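Local coordinates for anti-Sigma factor ChrR, transcriptional activator ChrR (Rhodobacter sphaeroides, PDB 2Z2S), which binds and inhibits the ECF sigma factor sigma-E, keeping it from the RNA polymerase core, and needs its C-terminal domain to respond to singlet oxygen, at residues G111-Q116 with L130-Q136; L148-G154 with D186-A192. One frame throughout, in Å; residues are numbered along the deposited sequence.

Contact 1: G111-Q116 with L130-Q136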
# COMPACT_ATOMS: atom_id res chain seq x y z
N GLY B 111 20.20 -24.18 -12.66
CA GLY B 111 21.57 -23.89 -13.05
C GLY B 111 22.63 -23.77 -11.97
O GLY B 111 23.04 -22.66 -11.60
N GLY B 112 23.10 -24.91 -11.47
CA GLY B 112 24.12 -24.88 -10.45
C GLY B 112 23.46 -24.75 -9.09
O GLY B 112 22.56 -25.54 -8.76
N GLY B 113 23.88 -23.76 -8.32
CA GLY B 113 23.31 -23.55 -7.00
C GLY B 113 22.12 -22.60 -6.91
O GLY B 113 21.68 -22.28 -5.80
N VAL B 114 21.60 -22.13 -8.03
CA VAL B 114 20.44 -21.25 -7.97
C VAL B 114 19.20 -22.11 -7.79
O VAL B 114 19.11 -23.21 -8.32
CB VAL B 114 20.29 -20.42 -9.25
CG1 VAL B 114 19.02 -19.59 -9.18
CG2 VAL B 114 21.48 -19.51 -9.42
N ARG B 115 18.26 -21.61 -7.00
CA ARG B 115 17.01 -22.32 -6.74
C ARG B 115 15.88 -21.31 -6.82
O ARG B 115 16.07 -20.12 -6.53
CB ARG B 115 17.05 -22.95 -5.35
CG ARG B 115 18.30 -23.74 -5.09
CD ARG B 115 18.29 -24.27 -3.68
NE ARG B 115 19.63 -24.66 -3.24
CZ ARG B 115 19.90 -25.14 -2.03
NH1 ARG B 115 18.94 -25.30 -1.14
NH2 ARG B 115 21.15 -25.49 -1.72
N GLN B 116 14.70 -21.76 -7.23
CA GLN B 116 13.57 -20.86 -7.34
C GLN B 116 12.27 -21.49 -6.87
O GLN B 116 12.04 -22.67 -7.07
CB GLN B 116 13.41 -20.39 -8.78
CG GLN B 116 12.27 -21.04 -9.53
CD GLN B 116 12.15 -20.53 -10.95
OE1 GLN B 116 12.19 -19.32 -11.19
NE2 GLN B 116 11.98 -21.45 -11.90
N LEU B 130 14.08 -16.30 -5.49
CA LEU B 130 15.28 -16.83 -6.12
C LEU B 130 16.33 -17.02 -5.05
O LEU B 130 16.57 -16.14 -4.23
CB LEU B 130 15.78 -15.87 -7.18
CG LEU B 130 14.94 -15.83 -8.45
CD1 LEU B 130 15.42 -14.72 -9.37
CD2 LEU B 130 15.03 -17.18 -9.14
N TRP B 131 16.95 -18.19 -5.04
CA TRP B 131 17.99 -18.48 -4.06
C TRP B 131 19.32 -18.61 -4.79
O TRP B 131 19.57 -19.59 -5.49
CB TRP B 131 17.63 -19.76 -3.31
CG TRP B 131 18.61 -20.15 -2.25
CD1 TRP B 131 19.91 -20.53 -2.43
CD2 TRP B 131 18.36 -20.21 -0.84
NE1 TRP B 131 20.48 -20.84 -1.22
CE2 TRP B 131 19.56 -20.65 -0.23
CE3 TRP B 131 17.25 -19.95 -0.04
CZ2 TRP B 131 19.67 -20.83 1.16
CZ3 TRP B 131 17.36 -20.13 1.35
CH2 TRP B 131 18.57 -20.57 1.93
N ILE B 132 20.17 -17.61 -4.61
CA ILE B 132 21.47 -17.56 -5.25
C ILE B 132 22.59 -17.53 -4.24
O ILE B 132 22.70 -16.57 -3.47
CB ILE B 132 21.59 -16.33 -6.11
CG1 ILE B 132 20.54 -16.40 -7.19
CG2 ILE B 132 22.96 -16.23 -6.74
CD1 ILE B 132 20.19 -15.10 -7.56
N PRO B 133 23.44 -18.56 -4.24
CA PRO B 133 24.58 -18.72 -3.34
C PRO B 133 25.69 -17.73 -3.64
O PRO B 133 25.81 -17.23 -4.76
CB PRO B 133 25.02 -20.16 -3.60
CG PRO B 133 23.79 -20.81 -4.20
CD PRO B 133 23.30 -19.74 -5.11
N GLY B 134 26.51 -17.45 -2.64
CA GLY B 134 27.60 -16.52 -2.83
C GLY B 134 28.50 -16.97 -3.96
O GLY B 134 28.83 -18.15 -4.06
N GLY B 135 28.88 -16.06 -4.84
CA GLY B 135 29.76 -16.45 -5.93
C GLY B 135 29.14 -16.86 -7.25
O GLY B 135 29.79 -16.75 -8.28
N GLN B 136 27.91 -17.37 -7.25
CA GLN B 136 27.29 -17.74 -8.52
C GLN B 136 26.55 -16.51 -9.01
O GLN B 136 26.59 -15.47 -8.38
CB GLN B 136 26.33 -18.92 -8.35
CG GLN B 136 26.62 -20.06 -9.33
CD GLN B 136 25.88 -21.33 -8.98
OE1 GLN B 136 25.22 -21.42 -7.95
NE2 GLN B 136 25.99 -22.34 -9.85
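This is the open end of an antiparallel beta hairpin, strands 115-119 and 126-132, near the surface of the cupin-like domain. Arg115 and Trp131 form a hydrogen-bonded pair: Trp131 N gives to Arg115 O at 2.6 Å, and Arg115 N to Trp131 O at 2.8 Å. On the face these two side chains share, the guanidinium lies over the indole in a cation-pi contact, with Arg115 CZ 4.7 Å from the centroid of the five-membered ring. Next along, Gln116 and Leu130 are a non-hydrogen-bonded pair, Gln116 CB resting 3.6 Å from Leu130 CD2. Beyond the strands the two segments diverge. Pro133 to Gln136 makes a type II turn, which brings the Gln136 side chain back to the glycine run, where Gly113 N donates to Gln136 OE1 at 2.7 Å. A CB on Gly112 or Gly113 would clash with that side chain. Backbone pairing thus gives way to a side-chain-to-backbone bond, which ties two loops together where the ladder has ended.

Contact 2: L148-G154 with D186-A192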
# COMPACT_ATOMS: atom_id res chain seq x y z
N LEU B 148 10.99 -6.55 -11.30
CA LEU B 148 11.26 -5.98 -9.97
C LEU B 148 11.95 -7.01 -9.10
O LEU B 148 11.47 -8.13 -8.97
CB LEU B 148 9.97 -5.57 -9.27
CG LEU B 148 9.17 -4.40 -9.82
CD1 LEU B 148 8.06 -4.08 -8.84
CD2 LEU B 148 10.07 -3.18 -10.03
N THR B 149 13.06 -6.62 -8.48
CA THR B 149 13.78 -7.55 -7.63
C THR B 149 14.03 -6.92 -6.26
O THR B 149 14.41 -5.75 -6.17
CB THR B 149 15.15 -7.93 -8.26
OG1 THR B 149 14.95 -8.31 -9.63
CG2 THR B 149 15.79 -9.10 -7.53
N LEU B 150 13.81 -7.69 -5.21
CA LEU B 150 14.02 -7.21 -3.85
C LEU B 150 14.89 -8.19 -3.11
O LEU B 150 14.52 -9.35 -2.95
CB LEU B 150 12.68 -7.05 -3.13
CG LEU B 150 12.63 -6.80 -1.61
CD1 LEU B 150 13.37 -5.53 -1.20
CD2 LEU B 150 11.17 -6.70 -1.21
N VAL B 151 16.05 -7.73 -2.65
CA VAL B 151 16.97 -8.58 -1.92
C VAL B 151 16.47 -8.73 -0.49
O VAL B 151 16.19 -7.75 0.19
CB VAL B 151 18.37 -7.95 -1.88
CG1 VAL B 151 19.36 -8.90 -1.22
CG2 VAL B 151 18.81 -7.61 -3.29
N LEU B 152 16.35 -9.97 -0.04
CA LEU B 152 15.87 -10.23 1.31
C LEU B 152 17.02 -10.64 2.21
O LEU B 152 16.92 -10.55 3.43
CB LEU B 152 14.82 -11.33 1.30
CG LEU B 152 13.61 -11.03 0.42
CD1 LEU B 152 12.71 -12.24 0.34
CD2 LEU B 152 12.86 -9.84 0.99
N GLN B 153 18.10 -11.10 1.60
CA GLN B 153 19.29 -11.52 2.33
C GLN B 153 20.51 -11.42 1.43
O GLN B 153 20.42 -11.61 0.22
CB GLN B 153 19.13 -12.95 2.84
CG GLN B 153 20.28 -13.38 3.74
CD GLN B 153 20.20 -14.85 4.14
OE1 GLN B 153 20.37 -15.73 3.31
NE2 GLN B 153 19.96 -15.10 5.42
N GLY B 154 21.66 -11.13 2.02
CA GLY B 154 22.87 -11.01 1.23
C GLY B 154 22.82 -9.82 0.28
O GLY B 154 22.34 -8.74 0.63
N ASP B 186 24.15 -16.30 1.44
CA ASP B 186 23.39 -16.57 0.23
C ASP B 186 22.38 -15.44 0.02
O ASP B 186 21.64 -15.06 0.93
CB ASP B 186 22.69 -17.93 0.32
CG ASP B 186 23.62 -19.08 -0.02
OD1 ASP B 186 24.61 -19.30 0.72
OD2 ASP B 186 23.36 -19.77 -1.04
N CYS B 187 22.39 -14.91 -1.20
CA CYS B 187 21.52 -13.82 -1.59
C CYS B 187 20.15 -14.30 -2.04
O CYS B 187 20.00 -14.78 -3.15
CB CYS B 187 22.18 -13.03 -2.72
SG CYS B 187 21.06 -11.98 -3.62
N ILE B 188 19.15 -14.16 -1.17
CA ILE B 188 17.80 -14.57 -1.51
C ILE B 188 17.01 -13.34 -1.95
O ILE B 188 17.03 -12.32 -1.27
CB ILE B 188 17.09 -15.21 -0.31
CG1 ILE B 188 18.00 -16.25 0.33
CG2 ILE B 188 15.79 -15.84 -0.77
CD1 ILE B 188 17.51 -16.75 1.67
N CYS B 189 16.32 -13.44 -3.07
CA CYS B 189 15.55 -12.32 -3.58
C CYS B 189 14.10 -12.65 -3.84
O CYS B 189 13.71 -13.82 -3.84
CB CYS B 189 16.16 -11.82 -4.88
SG CYS B 189 17.86 -11.32 -4.73
N LEU B 190 13.32 -11.61 -4.07
CA LEU B 190 11.91 -11.73 -4.41
C LEU B 190 11.80 -11.02 -5.76
O LEU B 190 12.10 -9.83 -5.86
CB LEU B 190 11.02 -11.03 -3.39
CG LEU B 190 9.53 -11.08 -3.72
CD1 LEU B 190 9.07 -12.51 -3.97
CD2 LEU B 190 8.76 -10.46 -2.57
N ALA B 191 11.41 -11.76 -6.79
CA ALA B 191 11.30 -11.15 -8.10
C ALA B 191 9.89 -11.25 -8.65
O ALA B 191 9.10 -12.11 -8.26
CB ALA B 191 12.28 -11.79 -9.04
N ALA B 192 9.59 -10.34 -9.56
CA ALA B 192 8.29 -10.30 -10.17
C ALA B 192 8.49 -9.81 -11.60
O ALA B 192 9.16 -8.80 -11.82
CB ALA B 192 7.40 -9.35 -9.40
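Leu150 and Leu190 sit side by side on one face at the middle of this antiparallel pair, their CB atoms 4.3 Å apart, and Leu152 CD1 comes within 4.3 Å of Leu190 CB. Leu148 and Ala192 extend the same face, which packs on helix 22-32 through Phe24, Val27 and Thr30. On the other face Val151 CG2 lies 4.1 Å from Cys189 SG, and Phe156 of strand 155-157 covers Val151, Cys187 and Cys189. Between the two layers runs a regular ladder: Leu150 N to Leu190 O and Leu190 N to Leu150 O are both 2.8 Å, and Leu148 N reaches Ala192 O at 2.9 Å. The regularity breaks at Leu152, where the chain turns a corner. Ile188 O accepts from Leu152 N at 2.7 Å and from Gln153 N at 3.3 Å, two successive amides on one carbonyl, much as in a classic beta bulge. At the polar edge the return bond, Ile188 N to Gln153 O at 3.2 Å, is weak. In ChrR the leucine face also meets the zinc-binding anti-sigma domain, the His31 side chain about 4 Å from that of Leu150; the antiparallel pairing itself is that of a cupin beta-barrel.

How the contacts relate
Contact 1 comes first and closes a hairpin, its 13 intervening residues (117-129) being the rest of the two strands and their turn. Contact 2 opens only afterwards and spans 155-185, which holds the small second sheet and strand 168-171 of the main one. The two are in series, neither nested nor crossed. They meet in space because strand 187-193 inserts between 126-132 and 147-151, which are successive in sequence. Ile132 O with Cys187 N (2.8 Å) and Leu130 O with Cys189 N (2.9 Å) are probable hydrogen bonds along the 126-132/187-193 seam, and Asp186 OD2 adds a weak one with Trp131 NE1. Through that seam the hairpin 115-119/126-132 and the pair 147-151/187-193 become one sheet.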